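Local coordinates for universal stress protein (Archaeoglobus fulgidus, PDB 3LOQ) that binds adenosine monophosphate in one of its two universal stress protein domains, though its cellular role is unknown, at residues A[29-34]-A[86-91]; A[56-61]-A[114-119]; A[27-30]-A[35-38]; A[90-95]-A[102-107]. One frame throughout, in Å; residues are numbered along the deposited sequence.

Contact 1: A[29-34]-A[86-91]. With AMP (adenosine monophosphate), chain C.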
# COMPACT_ATOMS: atom_id res chain seq x y z
N THR A 29 -4.30 -11.47 -5.91
CA THR A 29 -5.63 -11.83 -5.43
C THR A 29 -5.75 -13.31 -5.09
O THR A 29 -5.28 -14.19 -5.83
CB THR A 29 -6.74 -11.44 -6.43
OG1 THR A 29 -8.01 -11.90 -5.93
CG2 THR A 29 -6.47 -12.06 -7.80
N ASP A 30 -6.36 -13.58 -3.94
CA ASP A 30 -6.77 -14.92 -3.57
C ASP A 30 -8.28 -15.07 -3.81
O ASP A 30 -8.93 -15.97 -3.28
CB ASP A 30 -6.44 -15.18 -2.10
CG ASP A 30 -7.15 -14.20 -1.16
OD1 ASP A 30 -7.17 -14.47 0.06
OD2 ASP A 30 -7.70 -13.18 -1.66
N LEU A 31 -8.83 -14.15 -4.60
CA LEU A 31 -10.25 -14.18 -4.97
C LEU A 31 -11.19 -13.76 -3.83
O LEU A 31 -12.41 -13.87 -3.96
CB LEU A 31 -10.67 -15.57 -5.47
CG LEU A 31 -9.79 -16.25 -6.51
CD1 LEU A 31 -10.43 -17.54 -7.00
CD2 LEU A 31 -9.50 -15.29 -7.67
N SER A 32 -10.63 -13.30 -2.72
CA SER A 32 -11.44 -12.93 -1.55
C SER A 32 -12.07 -11.57 -1.78
O SER A 32 -11.58 -10.77 -2.58
CB SER A 32 -10.56 -12.87 -0.30
OG SER A 32 -9.53 -11.91 -0.48
N GLU A 33 -13.15 -11.29 -1.06
CA GLU A 33 -13.74 -9.97 -1.13
C GLU A 33 -12.71 -8.89 -0.77
O GLU A 33 -12.60 -7.87 -1.45
CB GLU A 33 -14.95 -9.91 -0.20
CG GLU A 33 -16.05 -8.99 -0.70
CD GLU A 33 -17.43 -9.31 -0.09
OE1 GLU A 33 -17.58 -10.33 0.65
OE2 GLU A 33 -18.38 -8.54 -0.36
N ASN A 34 -11.92 -9.11 0.29
CA ASN A 34 -10.94 -8.09 0.69
C ASN A 34 -9.91 -7.80 -0.41
O ASN A 34 -9.49 -6.66 -0.59
CB ASN A 34 -10.30 -8.38 2.06
CG ASN A 34 -9.18 -9.41 2.00
OD1 ASN A 34 -9.37 -10.58 2.35
ND2 ASN A 34 -8.00 -8.98 1.56
N GLU A 86 -12.84 -19.01 -13.33
CA GLU A 86 -14.22 -18.56 -13.25
C GLU A 86 -14.31 -17.09 -12.81
O GLU A 86 -15.21 -16.37 -13.24
CB GLU A 86 -15.00 -19.43 -12.28
CG GLU A 86 -15.38 -20.78 -12.87
CD GLU A 86 -16.28 -21.59 -11.96
OE1 GLU A 86 -15.98 -21.70 -10.75
OE2 GLU A 86 -17.28 -22.13 -12.48
N VAL A 87 -13.40 -16.67 -11.94
CA VAL A 87 -13.52 -15.38 -11.29
C VAL A 87 -12.67 -14.28 -11.93
O VAL A 87 -13.18 -13.20 -12.23
CB VAL A 87 -13.22 -15.49 -9.78
CG1 VAL A 87 -13.08 -14.11 -9.14
CG2 VAL A 87 -14.32 -16.31 -9.11
N LEU A 88 -11.40 -14.58 -12.17
CA LEU A 88 -10.47 -13.59 -12.71
C LEU A 88 -10.96 -12.83 -13.97
O LEU A 88 -10.66 -11.64 -14.12
CB LEU A 88 -9.09 -14.22 -12.95
CG LEU A 88 -8.36 -14.67 -11.67
CD1 LEU A 88 -6.99 -15.26 -11.99
CD2 LEU A 88 -8.21 -13.51 -10.71
N PRO A 89 -11.69 -13.50 -14.87
CA PRO A 89 -12.18 -12.73 -16.03
C PRO A 89 -13.06 -11.56 -15.61
O PRO A 89 -13.07 -10.54 -16.31
CB PRO A 89 -12.98 -13.77 -16.84
CG PRO A 89 -12.32 -15.07 -16.50
CD PRO A 89 -11.91 -14.95 -15.05
N GLU A 90 -13.79 -11.71 -14.50
CA GLU A 90 -14.56 -10.60 -13.92
C GLU A 90 -13.61 -9.48 -13.50
O GLU A 90 -13.87 -8.30 -13.73
CB GLU A 90 -15.34 -11.04 -12.67
CG GLU A 90 -16.23 -12.26 -12.83
CD GLU A 90 -16.88 -12.68 -11.51
OE1 GLU A 90 -16.30 -13.53 -10.80
OE2 GLU A 90 -17.97 -12.16 -11.18
N VAL A 91 -12.50 -9.85 -12.86
CA VAL A 91 -11.51 -8.86 -12.46
C VAL A 91 -10.99 -8.16 -13.70
O VAL A 91 -10.98 -6.92 -13.78
CB VAL A 91 -10.37 -9.49 -11.65
CG1 VAL A 91 -9.30 -8.46 -11.27
CG2 VAL A 91 -10.95 -10.17 -10.40
P AMP C . -3.51 -10.92 4.71
O1P AMP C . -2.46 -10.09 5.40
O2P AMP C . -3.13 -12.36 4.39
O3P AMP C . -4.88 -10.76 5.30
O5' AMP C . -3.61 -10.24 3.25
C5' AMP C . -4.60 -10.73 2.35
C4' AMP C . -4.14 -10.36 0.96
O4' AMP C . -3.03 -11.17 0.59
C3' AMP C . -5.18 -10.70 -0.08
O3' AMP C . -6.07 -9.61 -0.20
C2' AMP C . -4.35 -10.85 -1.32
O2' AMP C . -4.09 -9.54 -1.81
C1' AMP C . -3.05 -11.44 -0.82
N9 AMP C . -3.10 -12.90 -1.02
C8 AMP C . -3.34 -13.82 -0.06
N7 AMP C . -3.32 -15.07 -0.57
C5 AMP C . -3.06 -14.96 -1.89
C6 AMP C . -2.89 -15.90 -3.02
N6 AMP C . -3.01 -17.23 -2.83
N1 AMP C . -2.62 -15.38 -4.23
C2 AMP C . -2.49 -14.05 -4.42
N3 AMP C . -2.63 -13.15 -3.45
C4 AMP C . -2.90 -13.54 -2.18
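L31 lays its CD2 methyl between V87 and L88 of helix 75-97, in the nucleotide-binding alpha/beta fold of the universal stress protein family, where the loop after strand 24-28 turns alongside the adenine. CD2 of L31 is 3.8 Å from CD2 of L88, the two side chains roughly perpendicular to each other, and 4.0 Å from CG1 of V87. T29 adds its methyl: CG2 lies 3.7 Å from L88 CD2, the two side chains passing side by side and pointing opposite ways. The methyls of leucine, valine and threonine suit a helix face that meets a loop.

A second shell fixes the loop. T29 OG1, anti to the backbone N (chi1 177°), accepts from L31 N at 2.7 Å, an ST turn that leaves CG2 for the helix. D30 forms an Asx turn: OD2 receives S32 N at 3.1 Å from above the carboxylate plane and S32 OG at 2.5 Å on the syn side, two donors that hold the carboxylate in place. Thus braced, D30 lies against the nucleotide, its CB 3.4 Å from AMP C5. Farther along, N34 ND2 makes a weak, strongly bent hydrogen bond of 2.7 Å to the ribose O3' of AMP.

Contact 2: A[56-61]-A[114-119]. With AMP (adenosine monophosphate), chain C.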
# COMPACT_ATOMS: atom_id res chain seq x y z
N LEU A 56 -2.48 -11.18 -10.27
CA LEU A 56 -1.71 -12.35 -9.86
C LEU A 56 -2.45 -13.23 -8.85
O LEU A 56 -2.77 -12.81 -7.73
CB LEU A 56 -0.37 -11.93 -9.27
CG LEU A 56 0.57 -13.06 -8.83
CD1 LEU A 56 1.04 -13.85 -10.05
CD2 LEU A 56 1.77 -12.55 -8.02
N PHE A 57 -2.72 -14.46 -9.26
CA PHE A 57 -3.34 -15.43 -8.38
C PHE A 57 -2.34 -16.53 -8.13
O PHE A 57 -1.77 -17.08 -9.05
CB PHE A 57 -4.60 -16.02 -9.00
CG PHE A 57 -5.15 -17.20 -8.24
CD1 PHE A 57 -5.88 -17.02 -7.07
CD2 PHE A 57 -4.93 -18.50 -8.68
CE1 PHE A 57 -6.39 -18.10 -6.37
CE2 PHE A 57 -5.44 -19.59 -7.98
CZ PHE A 57 -6.17 -19.39 -6.82
N VAL A 58 -2.12 -16.85 -6.87
CA VAL A 58 -1.14 -17.86 -6.55
C VAL A 58 -1.86 -19.07 -5.97
O VAL A 58 -2.74 -18.92 -5.11
CB VAL A 58 -0.10 -17.31 -5.55
CG1 VAL A 58 0.92 -18.37 -5.16
CG2 VAL A 58 0.60 -16.07 -6.15
N ILE A 59 -1.53 -20.26 -6.47
CA ILE A 59 -1.99 -21.48 -5.83
C ILE A 59 -1.14 -21.69 -4.58
O ILE A 59 0.08 -21.94 -4.65
CB ILE A 59 -1.95 -22.69 -6.79
CG1 ILE A 59 -2.93 -22.47 -7.94
CG2 ILE A 59 -2.29 -23.97 -6.04
CD1 ILE A 59 -2.36 -22.72 -9.31
N ASN A 60 -1.79 -21.56 -3.43
CA ASN A 60 -1.08 -21.55 -2.17
C ASN A 60 -0.80 -22.97 -1.67
O ASN A 60 -1.67 -23.63 -1.10
CB ASN A 60 -1.87 -20.74 -1.14
CG ASN A 60 -1.16 -20.62 0.19
OD1 ASN A 60 -0.11 -21.22 0.40
ND2 ASN A 60 -1.74 -19.85 1.10
N LEU A 61 0.42 -23.44 -1.91
CA LEU A 61 0.83 -24.77 -1.47
C LEU A 61 1.30 -24.75 -0.03
O LEU A 61 1.40 -25.78 0.63
CB LEU A 61 1.94 -25.33 -2.38
CG LEU A 61 1.48 -25.43 -3.84
CD1 LEU A 61 2.47 -26.19 -4.71
CD2 LEU A 61 0.10 -26.08 -3.92
N VAL A 114 3.54 -15.14 -0.61
CA VAL A 114 4.44 -14.01 -0.34
C VAL A 114 5.63 -14.00 -1.29
O VAL A 114 5.96 -12.97 -1.89
CB VAL A 114 4.94 -13.99 1.11
CG1 VAL A 114 6.03 -12.94 1.28
CG2 VAL A 114 3.79 -13.73 2.07
N VAL A 115 6.28 -15.15 -1.42
CA VAL A 115 7.42 -15.29 -2.31
C VAL A 115 7.03 -15.02 -3.76
O VAL A 115 7.73 -14.32 -4.47
CB VAL A 115 8.02 -16.70 -2.22
CG1 VAL A 115 9.07 -16.91 -3.31
CG2 VAL A 115 8.62 -16.91 -0.84
N GLU A 116 5.90 -15.57 -4.20
CA GLU A 116 5.50 -15.39 -5.59
C GLU A 116 5.10 -13.95 -5.90
O GLU A 116 5.34 -13.45 -7.01
CB GLU A 116 4.40 -16.38 -6.00
CG GLU A 116 4.82 -17.85 -5.91
CD GLU A 116 6.10 -18.16 -6.69
OE1 GLU A 116 6.36 -17.51 -7.73
OE2 GLU A 116 6.85 -19.06 -6.26
N ILE A 117 4.50 -13.26 -4.93
CA ILE A 117 4.12 -11.88 -5.14
C ILE A 117 5.38 -11.04 -5.28
O ILE A 117 5.52 -10.28 -6.23
CB ILE A 117 3.20 -11.33 -4.02
CG1 ILE A 117 1.79 -11.96 -4.12
CG2 ILE A 117 3.11 -9.80 -4.14
CD1 ILE A 117 0.93 -11.89 -2.86
N ILE A 118 6.29 -11.18 -4.32
CA ILE A 118 7.53 -10.41 -4.37
C ILE A 118 8.27 -10.71 -5.68
O ILE A 118 8.78 -9.81 -6.33
CB ILE A 118 8.45 -10.75 -3.19
CG1 ILE A 118 7.80 -10.35 -1.87
CG2 ILE A 118 9.80 -10.02 -3.35
CD1 ILE A 118 7.66 -8.89 -1.74
N LYS A 119 8.32 -11.98 -6.04
CA LYS A 119 9.03 -12.39 -7.25
C LYS A 119 8.49 -11.63 -8.46
O LYS A 119 9.26 -11.02 -9.21
CB LYS A 119 8.90 -13.91 -7.45
CG LYS A 119 9.71 -14.48 -8.59
CD LYS A 119 9.45 -15.98 -8.73
CE LYS A 119 9.84 -16.52 -10.12
NZ LYS A 119 9.16 -17.82 -10.41
P AMP C . -3.51 -10.92 4.71
O1P AMP C . -2.46 -10.09 5.40
O2P AMP C . -3.13 -12.36 4.39
O3P AMP C . -4.88 -10.76 5.30
O5' AMP C . -3.61 -10.24 3.25
C5' AMP C . -4.60 -10.73 2.35
C4' AMP C . -4.14 -10.36 0.96
O4' AMP C . -3.03 -11.17 0.59
C3' AMP C . -5.18 -10.70 -0.08
O3' AMP C . -6.07 -9.61 -0.20
C2' AMP C . -4.35 -10.85 -1.32
O2' AMP C . -4.09 -9.54 -1.81
C1' AMP C . -3.05 -11.44 -0.82
N9 AMP C . -3.10 -12.90 -1.02
C8 AMP C . -3.34 -13.82 -0.06
N7 AMP C . -3.32 -15.07 -0.57
C5 AMP C . -3.06 -14.96 -1.89
C6 AMP C . -2.89 -15.90 -3.02
N6 AMP C . -3.01 -17.23 -2.83
N1 AMP C . -2.62 -15.38 -4.23
C2 AMP C . -2.49 -14.05 -4.42
N3 AMP C . -2.63 -13.15 -3.45
C4 AMP C . -2.90 -13.54 -2.18
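The adenine-recognition edge of the universal stress protein pocket runs along strand 52-60, and this contact packs that edge against helix 113-121. V58 reads the base with its backbone: its N donates to AMP N1 at 3.1 Å, and AMP N6 donates to V58 O at 2.9 Å in an almost straight bond (176°). The pair matches the donor and acceptor pattern of adenine while leaving the V58 side chain to face the helix. There CG2 of V58 sits 3.8 Å from E116 CB, one side chain lying squarely across the other; CG1 lies beside E116 CG. E116 therefore contributes its aliphatic part here, and a bend at chi2 (-54°) carries its carboxylate away from the strand, toward a long ion pair with K119 on the next turn.

L56 meets the next residue of the helix. Its CD2 rests against the backbone, 3.8 Å from I117 CA, and lies 3.9 Å from I117 CG1. I117 is well shaped for two tasks: CG1 meets the strand while CD1 reaches the base, 3.8 Å from AMP N3. Beyond I117, V145 and V149 of helix 145-152 close the apolar layer, and P109 packs on both L56 and E116. On its other side strand 52-60 faces helix 75-97, where A84 meets F57.

Contact 3: A[27-30]-A[35-38]. With AMP (adenosine monophosphate), chain C.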
# COMPACT_ATOMS: atom_id res chain seq x y z
N LEU A 27 -1.43 -6.47 -8.91
CA LEU A 27 -2.60 -6.73 -8.06
C LEU A 27 -2.73 -8.21 -7.69
O LEU A 27 -3.27 -9.01 -8.47
CB LEU A 27 -3.88 -6.20 -8.73
CG LEU A 27 -5.25 -6.65 -8.21
CD1 LEU A 27 -5.32 -6.59 -6.72
CD2 LEU A 27 -6.38 -5.84 -8.83
N PRO A 28 -2.24 -8.59 -6.51
CA PRO A 28 -2.37 -9.98 -6.06
C PRO A 28 -3.81 -10.25 -5.67
O PRO A 28 -4.47 -9.35 -5.17
CB PRO A 28 -1.51 -10.03 -4.79
CG PRO A 28 -0.70 -8.79 -4.81
CD PRO A 28 -1.55 -7.77 -5.50
N THR A 29 -4.30 -11.47 -5.91
CA THR A 29 -5.63 -11.83 -5.43
C THR A 29 -5.75 -13.31 -5.09
O THR A 29 -5.28 -14.19 -5.83
CB THR A 29 -6.74 -11.44 -6.43
OG1 THR A 29 -8.01 -11.90 -5.93
CG2 THR A 29 -6.47 -12.06 -7.80
N ASP A 30 -6.36 -13.58 -3.94
CA ASP A 30 -6.77 -14.92 -3.57
C ASP A 30 -8.28 -15.07 -3.81
O ASP A 30 -8.93 -15.97 -3.28
CB ASP A 30 -6.44 -15.18 -2.10
CG ASP A 30 -7.15 -14.20 -1.16
OD1 ASP A 30 -7.17 -14.47 0.06
OD2 ASP A 30 -7.70 -13.18 -1.66
N SER A 35 -9.55 -8.81 -1.19
CA SER A 35 -8.60 -8.59 -2.27
C SER A 35 -9.13 -7.68 -3.39
O SER A 35 -8.35 -7.07 -4.13
CB SER A 35 -8.09 -9.92 -2.85
OG SER A 35 -9.04 -10.51 -3.73
N PHE A 36 -10.45 -7.57 -3.51
CA PHE A 36 -11.08 -6.79 -4.58
C PHE A 36 -11.36 -5.33 -4.22
O PHE A 36 -11.83 -4.56 -5.07
CB PHE A 36 -12.42 -7.42 -5.01
CG PHE A 36 -12.28 -8.78 -5.64
CD1 PHE A 36 -13.35 -9.66 -5.68
CD2 PHE A 36 -11.08 -9.17 -6.20
CE1 PHE A 36 -13.22 -10.91 -6.28
CE2 PHE A 36 -10.95 -10.41 -6.80
CZ PHE A 36 -12.02 -11.28 -6.83
N LYS A 37 -11.15 -4.95 -2.96
CA LYS A 37 -11.40 -3.57 -2.54
C LYS A 37 -10.64 -2.61 -3.44
O LYS A 37 -11.14 -1.54 -3.80
CB LYS A 37 -11.03 -3.34 -1.07
CG LYS A 37 -11.88 -4.11 -0.09
CD LYS A 37 -13.35 -3.70 -0.21
CE LYS A 37 -14.27 -4.48 0.71
NZ LYS A 37 -15.69 -4.09 0.50
N VAL A 38 -9.42 -3.01 -3.82
CA VAL A 38 -8.57 -2.16 -4.65
C VAL A 38 -9.32 -1.74 -5.91
O VAL A 38 -9.11 -0.63 -6.44
CB VAL A 38 -7.30 -2.91 -5.09
CG1 VAL A 38 -6.22 -1.91 -5.50
CG2 VAL A 38 -6.80 -3.81 -3.97
P AMP C . -3.51 -10.92 4.71
O1P AMP C . -2.46 -10.09 5.40
O2P AMP C . -3.13 -12.36 4.39
O3P AMP C . -4.88 -10.76 5.30
O5' AMP C . -3.61 -10.24 3.25
C5' AMP C . -4.60 -10.73 2.35
C4' AMP C . -4.14 -10.36 0.96
O4' AMP C . -3.03 -11.17 0.59
C3' AMP C . -5.18 -10.70 -0.08
O3' AMP C . -6.07 -9.61 -0.20
C2' AMP C . -4.35 -10.85 -1.32
O2' AMP C . -4.09 -9.54 -1.81
C1' AMP C . -3.05 -11.44 -0.82
N9 AMP C . -3.10 -12.90 -1.02
C8 AMP C . -3.34 -13.82 -0.06
N7 AMP C . -3.32 -15.07 -0.57
C5 AMP C . -3.06 -14.96 -1.89
C6 AMP C . -2.89 -15.90 -3.02
N6 AMP C . -3.01 -17.23 -2.83
N1 AMP C . -2.62 -15.38 -4.23
C2 AMP C . -2.49 -14.05 -4.42
N3 AMP C . -2.63 -13.15 -3.45
C4 AMP C . -2.90 -13.54 -2.18
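With chi1 of 78°, S35 holds OG between its backbone N and carbonyl carbon, aimed back at the T29 hydroxyl in the turn that follows strand 24-28 of this nucleotide-binding alpha/beta fold. T29 OG1 donates to S35 OG over 2.8 Å while accepting from L31 N, and S35 OG is also bonded to S32 O. Two small hydroxyl residues, each able to both give and accept a bond, thus tie a tight loop to itself.

The same serine serves the ligand through its methylene: CB is 3.3 Å from AMP O3' and 3.5 Å from D30 OD2, the carboxylate oxygen whose main partner is S32. P28, on the strand, offers its carbonyl O to the ribose O2' in a weak hydrogen bond of 3.4 Å, and places its ring CB 3.6 Å from AMP N3. A proline gives the base a rigid apolar surface without a backbone N-H to satisfy.

Farther from the nucleotide the contact becomes mainly apolar. L27 CD1 comes 4.2 Å from V38 CG2 as their side chains run alongside in opposing senses, a buried aliphatic contact between strand and loop. F36 starts away from the strand, but its ring swings back beside V87 and V91 of helix 75-97, bringing CE2 to 3.4 Å from T29 OG1.

Contact 4: A[90-95]-A[102-107]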
# COMPACT_ATOMS: atom_id res chain seq x y z
N GLU A 90 -13.79 -11.71 -14.50
CA GLU A 90 -14.56 -10.60 -13.92
C GLU A 90 -13.61 -9.48 -13.50
O GLU A 90 -13.87 -8.30 -13.73
CB GLU A 90 -15.34 -11.04 -12.67
CG GLU A 90 -16.23 -12.26 -12.83
CD GLU A 90 -16.88 -12.68 -11.51
OE1 GLU A 90 -16.30 -13.53 -10.80
OE2 GLU A 90 -17.97 -12.16 -11.18
N VAL A 91 -12.50 -9.85 -12.86
CA VAL A 91 -11.51 -8.86 -12.46
C VAL A 91 -10.99 -8.16 -13.70
O VAL A 91 -10.98 -6.92 -13.78
CB VAL A 91 -10.37 -9.49 -11.65
CG1 VAL A 91 -9.30 -8.46 -11.27
CG2 VAL A 91 -10.95 -10.17 -10.40
N ALA A 92 -10.60 -8.95 -14.71
CA ALA A 92 -10.04 -8.35 -15.92
C ALA A 92 -11.08 -7.44 -16.55
O ALA A 92 -10.75 -6.34 -16.98
CB ALA A 92 -9.58 -9.41 -16.93
N GLN A 93 -12.33 -7.88 -16.55
CA GLN A 93 -13.41 -7.09 -17.14
C GLN A 93 -13.52 -5.73 -16.48
O GLN A 93 -13.57 -4.70 -17.16
CB GLN A 93 -14.75 -7.83 -17.01
CG GLN A 93 -15.96 -7.00 -17.40
CD GLN A 93 -17.26 -7.78 -17.28
OE1 GLN A 93 -17.81 -7.92 -16.19
NE2 GLN A 93 -17.75 -8.30 -18.40
N LYS A 94 -13.56 -5.72 -15.15
CA LYS A 94 -13.77 -4.49 -14.40
C LYS A 94 -12.62 -3.49 -14.63
O LYS A 94 -12.85 -2.28 -14.76
CB LYS A 94 -13.97 -4.80 -12.91
CG LYS A 94 -14.40 -3.61 -12.06
CD LYS A 94 -14.74 -4.00 -10.61
CE LYS A 94 -15.19 -2.77 -9.80
NZ LYS A 94 -15.91 -3.07 -8.51
N ILE A 95 -11.39 -4.01 -14.71
CA ILE A 95 -10.22 -3.18 -15.03
C ILE A 95 -10.32 -2.57 -16.44
O ILE A 95 -10.12 -1.37 -16.61
CB ILE A 95 -8.90 -3.98 -14.89
CG1 ILE A 95 -8.78 -4.55 -13.47
CG2 ILE A 95 -7.70 -3.11 -15.23
CD1 ILE A 95 -7.64 -5.53 -13.30
N ALA A 102 -5.49 -4.65 -18.69
CA ALA A 102 -5.45 -5.72 -17.71
C ALA A 102 -4.72 -6.95 -18.25
O ALA A 102 -4.87 -7.31 -19.41
CB ALA A 102 -6.85 -6.08 -17.29
N GLU A 103 -3.93 -7.59 -17.40
CA GLU A 103 -3.30 -8.85 -17.77
C GLU A 103 -3.43 -9.84 -16.62
O GLU A 103 -2.94 -9.60 -15.52
CB GLU A 103 -1.81 -8.68 -18.13
CG GLU A 103 -0.96 -9.85 -17.63
CD GLU A 103 0.24 -10.18 -18.51
OE1 GLU A 103 1.26 -9.45 -18.43
OE2 GLU A 103 0.17 -11.18 -19.26
N VAL A 104 -4.10 -10.95 -16.88
CA VAL A 104 -4.18 -12.00 -15.90
C VAL A 104 -2.90 -12.81 -16.05
O VAL A 104 -2.66 -13.41 -17.10
CB VAL A 104 -5.40 -12.86 -16.12
CG1 VAL A 104 -5.42 -14.06 -15.17
CG2 VAL A 104 -6.67 -12.00 -15.97
N ILE A 105 -2.06 -12.78 -15.02
CA ILE A 105 -0.75 -13.42 -15.12
C ILE A 105 -0.86 -14.94 -15.14
O ILE A 105 -1.52 -15.57 -14.29
CB ILE A 105 0.21 -12.95 -14.03
CG1 ILE A 105 0.49 -11.45 -14.20
CG2 ILE A 105 1.52 -13.72 -14.14
CD1 ILE A 105 1.17 -10.77 -13.02
N LYS A 106 -0.23 -15.52 -16.15
CA LYS A 106 -0.31 -16.95 -16.38
C LYS A 106 1.03 -17.49 -16.83
O LYS A 106 1.82 -16.77 -17.46
CB LYS A 106 -1.42 -17.27 -17.39
CG LYS A 106 -2.82 -17.14 -16.78
CD LYS A 106 -3.93 -17.45 -17.76
CE LYS A 106 -5.13 -18.05 -17.03
NZ LYS A 106 -6.34 -18.04 -17.88
N PRO A 107 1.32 -18.75 -16.48
CA PRO A 107 0.45 -19.61 -15.66
C PRO A 107 0.41 -19.18 -14.19
O PRO A 107 1.26 -18.39 -13.76
CB PRO A 107 1.13 -20.98 -15.77
CG PRO A 107 2.58 -20.64 -15.90
CD PRO A 107 2.59 -19.43 -16.81
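A92 and A102 face one another where helix 75-97 turns back into strand 101-104, the alpha-to-beta return of the Rossmann-like fold of universal stress proteins. The short segments run almost antiparallel, at 169°, with their axes 8.1 Å apart at closest approach.

Apolar contacts between side chains make up most of the interface. The closest of them joins I95 CG2 to A102 CB at 3.7 Å. I95 has CG2 anti to the backbone N and CG1 beside it (chi1 -57°), and both branches touch the alanine methyl, for CD1 is also 4.1 Å from A102 CB. A beta-branched residue is apt here, since its broad shoulder begins close to the helix backbone and meets a partner too short to reach out. One turn earlier, A92 CB lies 4.3 Å from A102 CB and 4.0 Å from V104 CG2. Alanine on both surfaces lets the chains draw near, with the CA atoms of A92 and A102 only 5.6 Å apart. V104, two residues along the strand, presents CG2 to A92, while its side chain also touches L88 on the same helix. I95 packs on I53 and V55 of strand 52-60 as well, continuing the apolar layer between helix and sheet.

The backbone hydrogen bonds stay within helix and sheet: I95 N binds V91 O in the helix, and E103 pairs with the same I53 and V55 in the sheet. Across the interface, the backbone meets a side chain where the carbonyl O of A92 rests 3.9 Å from A102 CB.

Contacts 2 and 3 are buried and line the AMP pocket from two neighbouring parallel strands, 52-60 and 24-28, which are joined by backbone bonds between L56 and both L27 and T29. Contact 1 shares T29 and D30 with contact 3 but carries their loop outward to helix 75-97; contact 4 follows that helix further, to strand 101-104, and is partly buried like contact 1. Side chains of the helix shared by contacts 1 and 4 also meet the aromatic ring of contact 3, so one apolar layer links the three. Polar chemistry gathers near the nucleotide in contacts 1 to 3, whereas contact 4, away from AMP, relies on alanine, valine and isoleucine side chains.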